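PDB 3LMM: transcriptional regulator from Corynebacterium diphtheriae, which is of unknown function in detail but probably acts as a multi-domain transcriptional regulator, joining a Schlafen AlbA_2 domain, a RecG C-terminal-like region and helix-turn-helix-family segments. Local coordinates for residues A[137-142]-A[161-165]; A[73-79]-A[148-152]; A[214-218]-A[361-366]. All coordinates share one frame. Residues are numbered along the deposited sequence.

Contact 1. Residues A[137-142]-A[161-165]; sequences AAEPIE and RAEWW
Pro-140 sets its CD over one face of the six-membered ring of Trp-164, a CH-pi contact 3.7 Å from the centroid and 27° off the normal. The same CD lies 3.4 Å from CZ2 of Trp-165, so it sits in the notch formed by two consecutive tryptophans of the first helical turn, 161-165 (chi1 t for Trp-164, m for Trp-165). The loop 137-142 is extended except at Ala-138 (phi/psi -79/-8); CA atoms approach to 7.6 Å at Pro-140 and Arg-161 and 8.2 Å at Glu-139 and Trp-165. Backbone atoms also approach the rings, Glu-139 CA lying 3.4 Å from Trp-164 CH2 and Ala-138 O 3.5 Å from Trp-165 CH2. Glu-142 OE1 forms a salt bridge with Arg-161 NH1 at 3.0 Å. Both charges have second partners on helix 357-365: Arg-364 for Glu-142, Asp-361 for Arg-161. Trp-164 NE1 hydrogen-bonds to the backbone O of Asn-77, Trp-165 NE1 to Asp-361 OD2. Apolar and CH-pi packing thus joins the loop to helix 161-171, shared charges to helix 357-365.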
ATOM      1  N   ALA A 137      -3.732 -11.431  -9.846  1.00 19.05           N
ATOM      2  CA  ALA A 137      -2.878 -10.329  -9.422  1.00 20.35           C
ATOM      3  C   ALA A 137      -1.569 -10.335 -10.176  1.00 18.10           C
ATOM      4  O   ALA A 137      -1.056 -11.393 -10.517  1.00 20.53           O
ATOM      5  CB  ALA A 137      -2.606 -10.432  -7.931  1.00 23.48           C
ATOM      6  N   ALA A 138      -1.012  -9.159 -10.436  1.00 18.22           N
ATOM      7  CA  ALA A 138       0.252  -9.114 -11.157  1.00 21.38           C
ATOM      8  C   ALA A 138       1.412  -9.433 -10.212  1.00 21.31           C
ATOM      9  O   ALA A 138       2.556  -9.595 -10.647  1.00 15.19           O
ATOM     10  CB  ALA A 138       0.438  -7.749 -11.813  1.00 17.99           C
ATOM     11  N   GLU A 139       1.105  -9.525  -8.918  1.00 20.52           N
ATOM     12  CA  GLU A 139       2.097  -9.844  -7.878  1.00 22.44           C
ATOM     13  C   GLU A 139       1.350 -10.433  -6.693  1.00 19.68           C
ATOM     14  O   GLU A 139       0.157 -10.188  -6.530  1.00 23.50           O
ATOM     15  CB  GLU A 139       2.844  -8.590  -7.433  1.00 14.77           C
ATOM     16  CG  GLU A 139       1.950  -7.496  -6.930  1.00 22.83           C
ATOM     17  CD  GLU A 139       2.700  -6.221  -6.626  1.00 28.25           C
ATOM     18  OE1 GLU A 139       3.427  -6.184  -5.612  1.00 23.88           O
ATOM     19  OE2 GLU A 139       2.565  -5.256  -7.409  1.00 28.03           O
ATOM     20  N   PRO A 140       2.036 -11.218  -5.854  1.00 17.72           N
ATOM     21  CA  PRO A 140       1.362 -11.813  -4.698  1.00 14.23           C
ATOM     22  C   PRO A 140       0.599 -10.827  -3.826  1.00 10.18           C
ATOM     23  O   PRO A 140       1.068  -9.726  -3.535  1.00  3.73           O
ATOM     24  CB  PRO A 140       2.494 -12.519  -3.949  1.00  8.22           C
ATOM     25  CG  PRO A 140       3.728 -11.810  -4.412  1.00 22.54           C
ATOM     26  CD  PRO A 140       3.460 -11.571  -5.876  1.00 11.61           C
ATOM     27  N   ILE A 141      -0.597 -11.239  -3.422  1.00 12.47           N
ATOM     28  CA  ILE A 141      -1.460 -10.418  -2.581  1.00 16.81           C
ATOM     29  C   ILE A 141      -1.537 -11.071  -1.208  1.00 21.26           C
ATOM     30  O   ILE A 141      -2.153 -12.127  -1.059  1.00 20.74           O
ATOM     31  CB  ILE A 141      -2.897 -10.329  -3.169  1.00 12.08           C
ATOM     32  CG1 ILE A 141      -2.850  -9.866  -4.637  1.00 12.61           C
ATOM     33  CG2 ILE A 141      -3.726  -9.378  -2.344  1.00  4.61           C
ATOM     34  CD1 ILE A 141      -1.983  -8.615  -4.880  1.00 15.81           C
ATOM     35  N   GLU A 142      -0.903 -10.457  -0.212  1.00 21.50           N
ATOM     36  CA  GLU A 142      -0.925 -10.995   1.145  1.00 28.79           C
ATOM     37  C   GLU A 142      -2.252 -10.666   1.813  1.00 28.99           C
ATOM     38  O   GLU A 142      -2.793  -9.583   1.606  1.00 33.88           O
ATOM     39  CB  GLU A 142       0.238 -10.419   1.950  1.00 31.36           C
ATOM     40  CG  GLU A 142       1.539 -11.156   1.690  1.00 54.80           C
ATOM     41  CD  GLU A 142       2.772 -10.276   1.829  1.00 62.79           C
ATOM     42  OE1 GLU A 142       3.897 -10.833   1.804  1.00 54.64           O
ATOM     43  OE2 GLU A 142       2.614  -9.037   1.953  1.00 64.84           O
ATOM     44  N   ARG A 161       6.822 -17.560  -2.323  1.00 28.07           N
ATOM     45  CA  ARG A 161       7.036 -16.679  -3.462  1.00 30.72           C
ATOM     46  C   ARG A 161       7.739 -17.407  -4.602  1.00 29.26           C
ATOM     47  O   ARG A 161       7.419 -17.208  -5.778  1.00 17.58           O
ATOM     48  CB  ARG A 161       7.859 -15.461  -3.041  1.00 32.75           C
ATOM     49  CG  ARG A 161       7.054 -14.377  -2.360  1.00 27.49           C
ATOM     50  CD  ARG A 161       7.897 -13.140  -2.159  1.00 27.28           C
ATOM     51  NE  ARG A 161       7.068 -11.974  -1.922  1.00 28.73           N
ATOM     52  CZ  ARG A 161       6.268 -11.835  -0.875  1.00 28.03           C
ATOM     53  NH1 ARG A 161       5.536 -10.741  -0.740  1.00 38.25           N
ATOM     54  NH2 ARG A 161       6.202 -12.787   0.039  1.00 32.71           N
ATOM     55  N   ALA A 162       8.698 -18.252  -4.232  1.00 31.28           N
ATOM     56  CA  ALA A 162       9.484 -19.040  -5.178  1.00 31.39           C
ATOM     57  C   ALA A 162       8.610 -19.794  -6.170  1.00 34.47           C
ATOM     58  O   ALA A 162       8.846 -19.739  -7.384  1.00 29.49           O
ATOM     59  CB  ALA A 162      10.357 -20.027  -4.419  1.00 29.55           C
ATOM     60  N   GLU A 163       7.608 -20.503  -5.646  1.00 36.04           N
ATOM     61  CA  GLU A 163       6.694 -21.274  -6.484  1.00 35.48           C
ATOM     62  C   GLU A 163       5.719 -20.313  -7.154  1.00 32.11           C
ATOM     63  O   GLU A 163       5.516 -20.375  -8.361  1.00 34.10           O
ATOM     64  CB  GLU A 163       5.917 -22.314  -5.651  1.00 38.44           C
ATOM     65  CG  GLU A 163       5.444 -23.560  -6.442  1.00 42.24           C
ATOM     66  CD  GLU A 163       4.524 -24.494  -5.622  1.00 55.72           C
ATOM     67  OE1 GLU A 163       4.790 -24.732  -4.415  1.00 56.67           O
ATOM     68  OE2 GLU A 163       3.540 -25.024  -6.192  1.00 50.12           O
ATOM     69  N   TRP A 164       5.142 -19.400  -6.384  1.00 20.03           N
ATOM     70  CA  TRP A 164       4.189 -18.478  -6.975  1.00 27.00           C
ATOM     71  C   TRP A 164       4.657 -17.810  -8.264  1.00 28.73           C
ATOM     72  O   TRP A 164       3.891 -17.705  -9.236  1.00 27.89           O
ATOM     73  CB  TRP A 164       3.806 -17.370  -6.018  1.00 18.49           C
ATOM     74  CG  TRP A 164       2.625 -16.619  -6.536  1.00 19.46           C
ATOM     75  CD1 TRP A 164       1.325 -16.952  -6.370  1.00 18.67           C
ATOM     76  CD2 TRP A 164       2.638 -15.416  -7.320  1.00 20.32           C
ATOM     77  NE1 TRP A 164       0.518 -16.033  -6.991  1.00 26.96           N
ATOM     78  CE2 TRP A 164       1.298 -15.078  -7.584  1.00 21.71           C
ATOM     79  CE3 TRP A 164       3.651 -14.589  -7.819  1.00 27.02           C
ATOM     80  CZ2 TRP A 164       0.938 -13.952  -8.327  1.00 21.12           C
ATOM     81  CZ3 TRP A 164       3.292 -13.469  -8.558  1.00 29.84           C
ATOM     82  CH2 TRP A 164       1.945 -13.162  -8.802  1.00 20.02           C
ATOM     83  N   TRP A 165       5.896 -17.335  -8.278  1.00 21.12           N
ATOM     84  CA  TRP A 165       6.381 -16.661  -9.463  1.00 23.23           C
ATOM     85  C   TRP A 165       6.625 -17.552 -10.661  1.00 29.19           C
ATOM     86  O   TRP A 165       6.178 -17.225 -11.760  1.00 29.16           O
ATOM     87  CB  TRP A 165       7.627 -15.842  -9.144  1.00 14.06           C
ATOM     88  CG  TRP A 165       7.282 -14.586  -8.425  1.00 18.71           C
ATOM     89  CD1 TRP A 165       7.433 -14.338  -7.093  1.00 24.97           C
ATOM     90  CD2 TRP A 165       6.686 -13.410  -8.984  1.00 18.43           C
ATOM     91  NE1 TRP A 165       6.971 -13.081  -6.786  1.00 16.76           N
ATOM     92  CE2 TRP A 165       6.507 -12.489  -7.930  1.00 20.74           C
ATOM     93  CE3 TRP A 165       6.286 -13.044 -10.273  1.00 23.19           C
ATOM     94  CZ2 TRP A 165       5.942 -11.223  -8.125  1.00 25.46           C
ATOM     95  CZ3 TRP A 165       5.723 -11.786 -10.473  1.00 23.04           C
ATOM     96  CH2 TRP A 165       5.557 -10.889  -9.401  1.00 27.65           C
TER

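Contact 2. Residues A[73-79]-A[148-152]; sequences ACMANTP and LRWRV
A two-stranded antiparallel hairpin, 149-151 with 156-158, lies across the C-terminal end of helix 62-77 in the Schlafen AlbA_2 region. The short axes of helix 73-77 and the weakly bonded strand 149-151 cross at -78° and approach to 5.7 Å, with Cys-74 and Trp-150 CA atoms 4.1 Å apart. At this crossing the backbones touch through a CA-H...O contact of Cys-74 CA with Arg-149 O (3.3 Å, 172° at H), and a less certain one of Trp-150 CA with Cys-74 O. Covalently, Cys-74 is joined by a disulfide to Cys-156 on the partner strand. Apolar packing gathers where the helix ends: Thr-78, the first residue to leave helical angles, directs its CB toward the strand, with CG2 3.5 Å from CB of Trp-150 (chi1 p, chi2 near 0°), Pro-79 CD lies 3.8 Å from Trp-150 CE3, and the selenomethionine Met-75 brings CE to 3.9 Å from Arg-151 CB. Arg-151 turns its end away to a salt bridge with Asp-41, a cobalt-site residue. Polar pairing across the segments rests on Asn-77 (chi1 m), whose OD1 accepts from Ile-141 N while ND2 donates to Arg-149 O at 3.1 Å.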
ATOM      1  N   ALA A  73      -7.913 -12.603  -1.715  1.00  9.66           N
ATOM      2  CA  ALA A  73      -6.482 -12.742  -1.897  1.00 19.03           C
ATOM      3  C   ALA A  73      -6.155 -14.173  -2.365  1.00 22.51           C
ATOM      4  O   ALA A  73      -5.238 -14.357  -3.156  1.00 19.47           O
ATOM      5  CB  ALA A  73      -5.734 -12.412  -0.614  1.00 17.55           C
ATOM      6  N   CYS A  74      -6.880 -15.193  -1.903  1.00 17.65           N
ATOM      7  CA  CYS A  74      -6.569 -16.548  -2.383  1.00 29.27           C
ATOM      8  C   CYS A  74      -6.733 -16.570  -3.867  1.00 31.38           C
ATOM      9  O   CYS A  74      -5.858 -17.012  -4.605  1.00 32.68           O
ATOM     10  CB  CYS A  74      -7.529 -17.609  -1.857  1.00 24.96           C
ATOM     11  SG  CYS A  74      -6.897 -18.500  -0.427  1.00 68.77           S
HETATM   12  N   MSE A  75      -7.895 -16.095  -4.287  1.00 32.97           N
HETATM   13  CA  MSE A  75      -8.252 -16.086  -5.679  1.00 30.04           C
HETATM   14  C   MSE A  75      -7.252 -15.318  -6.502  1.00 28.76           C
HETATM   15  O   MSE A  75      -6.537 -15.900  -7.317  1.00 22.26           O
HETATM   16  CB  MSE A  75      -9.633 -15.479  -5.851  1.00 31.35           C
HETATM   17  CG  MSE A  75     -10.289 -15.905  -7.127  1.00 46.18           C
HETATM   18 SE   MSE A  75     -10.713 -17.778  -7.127  1.00 59.31          SE
HETATM   19  CE  MSE A  75      -9.149 -18.477  -7.992  1.00 58.76           C
ATOM     20  N   ALA A  76      -7.200 -14.010  -6.278  1.00 29.11           N
ATOM     21  CA  ALA A  76      -6.282 -13.154  -7.011  1.00 26.07           C
ATOM     22  C   ALA A  76      -4.878 -13.743  -7.078  1.00 17.53           C
ATOM     23  O   ALA A  76      -4.151 -13.497  -8.033  1.00 15.73           O
ATOM     24  CB  ALA A  76      -6.248 -11.763  -6.376  1.00 13.33           C
ATOM     25  N   ASN A  77      -4.506 -14.528  -6.071  1.00 14.81           N
ATOM     26  CA  ASN A  77      -3.183 -15.138  -6.049  1.00 17.36           C
ATOM     27  C   ASN A  77      -3.074 -16.361  -6.916  1.00 14.86           C
ATOM     28  O   ASN A  77      -1.984 -16.724  -7.317  1.00 17.80           O
ATOM     29  CB  ASN A  77      -2.777 -15.553  -4.641  1.00 25.38           C
ATOM     30  CG  ASN A  77      -2.400 -14.388  -3.784  1.00 31.86           C
ATOM     31  OD1 ASN A  77      -1.750 -13.454  -4.247  1.00 37.27           O
ATOM     32  ND2 ASN A  77      -2.785 -14.437  -2.513  1.00 41.74           N
ATOM     33  N   THR A  78      -4.177 -17.039  -7.178  1.00  6.45           N
ATOM     34  CA  THR A  78      -4.072 -18.221  -8.017  1.00 13.47           C
ATOM     35  C   THR A  78      -4.170 -17.746  -9.460  1.00 18.26           C
ATOM     36  O   THR A  78      -4.982 -16.875  -9.779  1.00 25.59           O
ATOM     37  CB  THR A  78      -5.198 -19.217  -7.763  1.00  6.46           C
ATOM     38  OG1 THR A  78      -6.094 -19.180  -8.872  1.00 17.12           O
ATOM     39  CG2 THR A  78      -5.974 -18.855  -6.532  1.00  2.54           C
ATOM     40  N   PRO A  79      -3.356 -18.313 -10.361  1.00 21.27           N
ATOM     41  CA  PRO A  79      -3.466 -17.838 -11.744  1.00 21.67           C
ATOM     42  C   PRO A  79      -4.865 -18.035 -12.340  1.00 18.38           C
ATOM     43  O   PRO A  79      -5.547 -19.020 -12.059  1.00 11.12           O
ATOM     44  CB  PRO A  79      -2.384 -18.638 -12.469  1.00 11.63           C
ATOM     45  CG  PRO A  79      -2.384 -19.936 -11.723  1.00 28.29           C
ATOM     46  CD  PRO A  79      -2.472 -19.492 -10.273  1.00 26.15           C
ATOM     47  N   LEU A 148       0.211 -15.612   2.186  1.00 25.58           N
ATOM     48  CA  LEU A 148       0.164 -15.680   0.744  1.00 22.82           C
ATOM     49  C   LEU A 148      -0.248 -17.092   0.332  1.00 22.35           C
ATOM     50  O   LEU A 148       0.584 -17.993   0.264  1.00 25.85           O
ATOM     51  CB  LEU A 148       1.548 -15.349   0.192  1.00 19.89           C
ATOM     52  CG  LEU A 148       1.760 -15.646  -1.287  1.00 26.26           C
ATOM     53  CD1 LEU A 148       0.674 -14.949  -2.080  1.00 31.32           C
ATOM     54  CD2 LEU A 148       3.138 -15.174  -1.724  1.00 27.57           C
ATOM     55  N   ARG A 149      -1.536 -17.287   0.077  1.00 16.90           N
ATOM     56  CA  ARG A 149      -2.035 -18.590  -0.323  1.00 18.65           C
ATOM     57  C   ARG A 149      -2.938 -18.468  -1.549  1.00 21.27           C
ATOM     58  O   ARG A 149      -3.440 -17.391  -1.860  1.00 23.20           O
ATOM     59  CB  ARG A 149      -2.771 -19.253   0.856  1.00 16.22           C
ATOM     60  CG  ARG A 149      -3.444 -18.285   1.823  1.00 23.78           C
ATOM     61  CD  ARG A 149      -3.369 -18.791   3.268  1.00 25.82           C
ATOM     62  NE  ARG A 149      -4.319 -19.860   3.558  1.00 44.99           N
ATOM     63  CZ  ARG A 149      -4.179 -20.749   4.540  1.00 52.29           C
ATOM     64  NH1 ARG A 149      -5.101 -21.687   4.732  1.00 58.60           N
ATOM     65  NH2 ARG A 149      -3.107 -20.721   5.323  1.00 55.38           N
ATOM     66  N   TRP A 150      -3.126 -19.575  -2.256  1.00 27.36           N
ATOM     67  CA  TRP A 150      -3.960 -19.574  -3.448  1.00 25.96           C
ATOM     68  C   TRP A 150      -4.927 -20.750  -3.490  1.00 23.86           C
ATOM     69  O   TRP A 150      -4.675 -21.779  -2.881  1.00 24.43           O
ATOM     70  CB  TRP A 150      -3.076 -19.595  -4.686  1.00 23.31           C
ATOM     71  CG  TRP A 150      -2.124 -20.750  -4.755  1.00 29.43           C
ATOM     72  CD1 TRP A 150      -2.004 -21.798  -3.876  1.00 28.74           C
ATOM     73  CD2 TRP A 150      -1.144 -20.966  -5.770  1.00 30.12           C
ATOM     74  NE1 TRP A 150      -1.000 -22.654  -4.290  1.00 25.40           N
ATOM     75  CE2 TRP A 150      -0.460 -22.165  -5.449  1.00 26.36           C
ATOM     76  CE3 TRP A 150      -0.774 -20.262  -6.919  1.00 17.37           C
ATOM     77  CZ2 TRP A 150       0.566 -22.673  -6.238  1.00 17.33           C
ATOM     78  CZ3 TRP A 150       0.248 -20.765  -7.705  1.00 31.90           C
ATOM     79  CH2 TRP A 150       0.910 -21.965  -7.359  1.00 28.32           C
ATOM     80  N   ARG A 151      -6.028 -20.597  -4.220  1.00 23.72           N
ATOM     81  CA  ARG A 151      -7.039 -21.646  -4.363  1.00 15.81           C
ATOM     82  C   ARG A 151      -6.519 -22.981  -4.903  1.00 16.58           C
ATOM     83  O   ARG A 151      -5.787 -23.022  -5.893  1.00 14.59           O
ATOM     84  CB  ARG A 151      -8.151 -21.160  -5.299  1.00 11.64           C
ATOM     85  CG  ARG A 151      -9.360 -20.541  -4.631  1.00 16.40           C
ATOM     86  CD  ARG A 151     -10.061 -21.536  -3.725  1.00 18.10           C
ATOM     87  NE  ARG A 151     -11.525 -21.490  -3.818  1.00 32.58           N
ATOM     88  CZ  ARG A 151     -12.251 -22.210  -4.674  1.00 39.92           C
ATOM     89  NH1 ARG A 151     -11.658 -23.037  -5.528  1.00 44.96           N
ATOM     90  NH2 ARG A 151     -13.578 -22.139  -4.651  1.00 45.57           N
ATOM     91  N   VAL A 152      -6.874 -24.078  -4.244  1.00  9.77           N
ATOM     92  CA  VAL A 152      -6.478 -25.371  -4.787  1.00 21.05           C
ATOM     93  C   VAL A 152      -7.763 -26.127  -5.134  1.00 26.32           C
ATOM     94  O   VAL A 152      -8.292 -25.996  -6.241  1.00 32.54           O
ATOM     95  CB  VAL A 152      -5.605 -26.213  -3.831  1.00 18.58           C
ATOM     96  CG1 VAL A 152      -5.287 -27.552  -4.482  1.00  1.00           C
ATOM     97  CG2 VAL A 152      -4.292 -25.490  -3.556  1.00 10.83           C
TER

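Contact 3. Residues A[214-218]-A[361-366]; sequences GIGAL and DLYRAL
The turn 214-218 leaves helix 208-214 through a Schellman motif: Gly-216, the first residue with non-helical angles, has phi 82° and psi 19°, a conformation that favours glycine. Against this turn packs the last part of helix 357-365, with Ala-365 N bonded to Asp-361 O at 2.8 Å. The backbones come closest at Ile-215 and Ala-365, whose CA atoms are 5.2 Å apart, a spacing permitted by the small alanine. Ile-215 (chi1 p, chi2 t) points at the helix and does most of the packing. Its CB meets Ala-365 CB at 3.7 Å, CG1 lies 3.8 Å from Leu-362 CD1, and CD1 reaches Leu-366 CD2 at 3.8 Å; the isoleucine therefore lies against residues one helical turn apart, Leu-362 (chi1 t, chi2 p) and Leu-366 (chi1 m). Ala-217 CB adds a looser touch, 4.0 Å from Leu-362 CD1. No hydrogen bond crosses this interface. Helix 226-232 extends the apolar cluster, Phe-232 touching Ile-215 and Leu-231 touching Leu-362, while Asp-361 turns its carboxylate to Arg-161 and Trp-165. The arrangement is plain hydrophobic packing of a Schellman-terminated helix end against a helix of the RecG C-terminal-like region.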
ATOM      1  N   GLY A 214      14.372 -17.844  -2.096  1.00 18.44           N
ATOM      2  CA  GLY A 214      13.275 -17.649  -1.170  1.00 18.45           C
ATOM      3  C   GLY A 214      12.444 -16.431  -1.501  1.00 11.62           C
ATOM      4  O   GLY A 214      11.224 -16.488  -1.429  1.00 18.77           O
ATOM      5  N   ILE A 215      13.108 -15.336  -1.865  1.00 18.18           N
ATOM      6  CA  ILE A 215      12.440 -14.082  -2.218  1.00 20.53           C
ATOM      7  C   ILE A 215      11.883 -14.097  -3.642  1.00 22.61           C
ATOM      8  O   ILE A 215      11.287 -13.115  -4.096  1.00 31.46           O
ATOM      9  CB  ILE A 215      13.406 -12.867  -2.078  1.00 22.63           C
ATOM     10  CG1 ILE A 215      14.699 -13.130  -2.853  1.00 21.12           C
ATOM     11  CG2 ILE A 215      13.709 -12.606  -0.599  1.00 27.87           C
ATOM     12  CD1 ILE A 215      15.772 -12.071  -2.643  1.00 16.07           C
ATOM     13  N   GLY A 216      12.090 -15.215  -4.339  1.00 25.17           N
ATOM     14  CA  GLY A 216      11.612 -15.369  -5.705  1.00 23.66           C
ATOM     15  C   GLY A 216      12.512 -14.738  -6.754  1.00 24.23           C
ATOM     16  O   GLY A 216      12.099 -14.501  -7.883  1.00 23.62           O
ATOM     17  N   ALA A 217      13.758 -14.473  -6.393  1.00 22.46           N
ATOM     18  CA  ALA A 217      14.681 -13.846  -7.322  1.00 20.88           C
ATOM     19  C   ALA A 217      15.406 -14.881  -8.169  1.00 27.04           C
ATOM     20  O   ALA A 217      15.676 -14.672  -9.363  1.00 20.78           O
ATOM     21  CB  ALA A 217      15.685 -13.024  -6.545  1.00 21.46           C
ATOM     22  N   LEU A 218      15.716 -16.000  -7.520  1.00 31.11           N
ATOM     23  CA  LEU A 218      16.444 -17.104  -8.121  1.00 24.17           C
ATOM     24  C   LEU A 218      15.507 -18.158  -8.694  1.00 28.36           C
ATOM     25  O   LEU A 218      14.601 -18.647  -8.016  1.00 28.95           O
ATOM     26  CB  LEU A 218      17.377 -17.726  -7.075  1.00 19.17           C
ATOM     27  CG  LEU A 218      18.606 -18.456  -7.600  1.00  9.98           C
ATOM     28  CD1 LEU A 218      18.241 -19.822  -8.105  1.00 24.32           C
ATOM     29  CD2 LEU A 218      19.221 -17.625  -8.692  1.00 12.89           C
ATOM     30  N   ASP A 361       7.249  -6.542  -5.574  1.00 14.47           N
ATOM     31  CA  ASP A 361       7.199  -7.725  -4.739  1.00 18.30           C
ATOM     32  C   ASP A 361       8.548  -8.141  -4.156  1.00 20.81           C
ATOM     33  O   ASP A 361       8.612  -8.561  -3.002  1.00 29.16           O
ATOM     34  CB  ASP A 361       6.618  -8.918  -5.475  1.00 15.33           C
ATOM     35  CG  ASP A 361       6.602 -10.145  -4.603  1.00 28.06           C
ATOM     36  OD1 ASP A 361       5.862 -10.123  -3.594  1.00 21.72           O
ATOM     37  OD2 ASP A 361       7.343 -11.115  -4.899  1.00 31.19           O
ATOM     38  N   LEU A 362       9.616  -8.041  -4.943  1.00 17.44           N
ATOM     39  CA  LEU A 362      10.930  -8.425  -4.457  1.00 12.51           C
ATOM     40  C   LEU A 362      11.324  -7.591  -3.251  1.00 16.75           C
ATOM     41  O   LEU A 362      11.931  -8.106  -2.309  1.00 19.49           O
ATOM     42  CB  LEU A 362      11.977  -8.269  -5.556  1.00  5.21           C
ATOM     43  CG  LEU A 362      13.376  -8.795  -5.222  1.00  3.10           C
ATOM     44  CD1 LEU A 362      13.335 -10.283  -4.907  1.00  1.00           C
ATOM     45  CD2 LEU A 362      14.296  -8.516  -6.398  1.00  1.46           C
ATOM     46  N   TYR A 363      10.985  -6.304  -3.264  1.00 18.50           N
ATOM     47  CA  TYR A 363      11.325  -5.429  -2.131  1.00 23.67           C
ATOM     48  C   TYR A 363      10.516  -5.814  -0.892  1.00 22.77           C
ATOM     49  O   TYR A 363      11.001  -5.696   0.231  1.00 19.18           O
ATOM     50  CB  TYR A 363      11.072  -3.958  -2.491  1.00 16.24           C
ATOM     51  CG  TYR A 363      12.241  -3.268  -3.150  1.00 12.70           C
ATOM     52  CD1 TYR A 363      13.285  -2.729  -2.395  1.00 13.30           C
ATOM     53  CD2 TYR A 363      12.297  -3.138  -4.531  1.00 17.77           C
ATOM     54  CE1 TYR A 363      14.356  -2.067  -3.008  1.00 10.83           C
ATOM     55  CE2 TYR A 363      13.355  -2.484  -5.154  1.00 21.52           C
ATOM     56  CZ  TYR A 363      14.383  -1.946  -4.394  1.00 21.15           C
ATOM     57  OH  TYR A 363      15.401  -1.272  -5.050  1.00 16.53           O
ATOM     58  N   ARG A 364       9.285  -6.266  -1.118  1.00 21.00           N
ATOM     59  CA  ARG A 364       8.407  -6.704  -0.045  1.00 25.22           C
ATOM     60  C   ARG A 364       9.011  -7.958   0.563  1.00 26.68           C
ATOM     61  O   ARG A 364       9.076  -8.107   1.784  1.00 31.37           O
ATOM     62  CB  ARG A 364       7.024  -7.052  -0.590  1.00 31.90           C
ATOM     63  CG  ARG A 364       5.948  -6.013  -0.352  1.00 45.18           C
ATOM     64  CD  ARG A 364       5.717  -5.762   1.139  1.00 59.27           C
ATOM     65  NE  ARG A 364       5.313  -6.954   1.882  1.00 60.80           N
ATOM     66  CZ  ARG A 364       4.918  -6.942   3.153  1.00 64.90           C
ATOM     67  NH1 ARG A 364       4.866  -5.798   3.826  1.00 61.82           N
ATOM     68  NH2 ARG A 364       4.587  -8.076   3.756  1.00 66.50           N
ATOM     69  N   ALA A 365       9.443  -8.861  -0.309  1.00 28.81           N
ATOM     70  CA  ALA A 365      10.036 -10.124   0.102  1.00 23.19           C
ATOM     71  C   ALA A 365      11.240  -9.897   1.001  1.00 21.34           C
ATOM     72  O   ALA A 365      11.461 -10.663   1.940  1.00 19.56           O
ATOM     73  CB  ALA A 365      10.432 -10.926  -1.123  1.00 29.60           C
ATOM     74  N   LEU A 366      12.011  -8.847   0.710  1.00 17.83           N
ATOM     75  CA  LEU A 366      13.190  -8.488   1.507  1.00 20.30           C
ATOM     76  C   LEU A 366      12.786  -7.774   2.791  1.00 19.98           C
ATOM     77  O   LEU A 366      13.604  -7.579   3.689  1.00 14.55           O
ATOM     78  CB  LEU A 366      14.124  -7.569   0.721  1.00 26.68           C
ATOM     79  CG  LEU A 366      15.108  -8.204  -0.249  1.00 24.53           C
ATOM     80  CD1 LEU A 366      15.847  -9.312   0.449  1.00 30.66           C
ATOM     81  CD2 LEU A 366      14.382  -8.737  -1.440  1.00 36.72           C
TER

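Read from the N terminus, the chain illustrates how short contacts can join consecutive modules. Contact 2 opens first, at the end of helix 62-77, and closes a loop of 68 residues that carries three of the sheet's four strands when the chain returns at 148-152. Contact 1 begins before that closure, at 137-142, and finishes after it, at 161-165, so the two cross; its own loop of 18 residues carries the hairpin 149-151/156-158, and Asn-77 belongs to both neighbourhoods. Contact 3 follows in series, its 142-residue loop running from 214-218 to 361-366. It meets contact 1 at Asp-361 but does not touch contact 2. Contact 1 thereby bridges the Schlafen AlbA_2 and RecG-like regions.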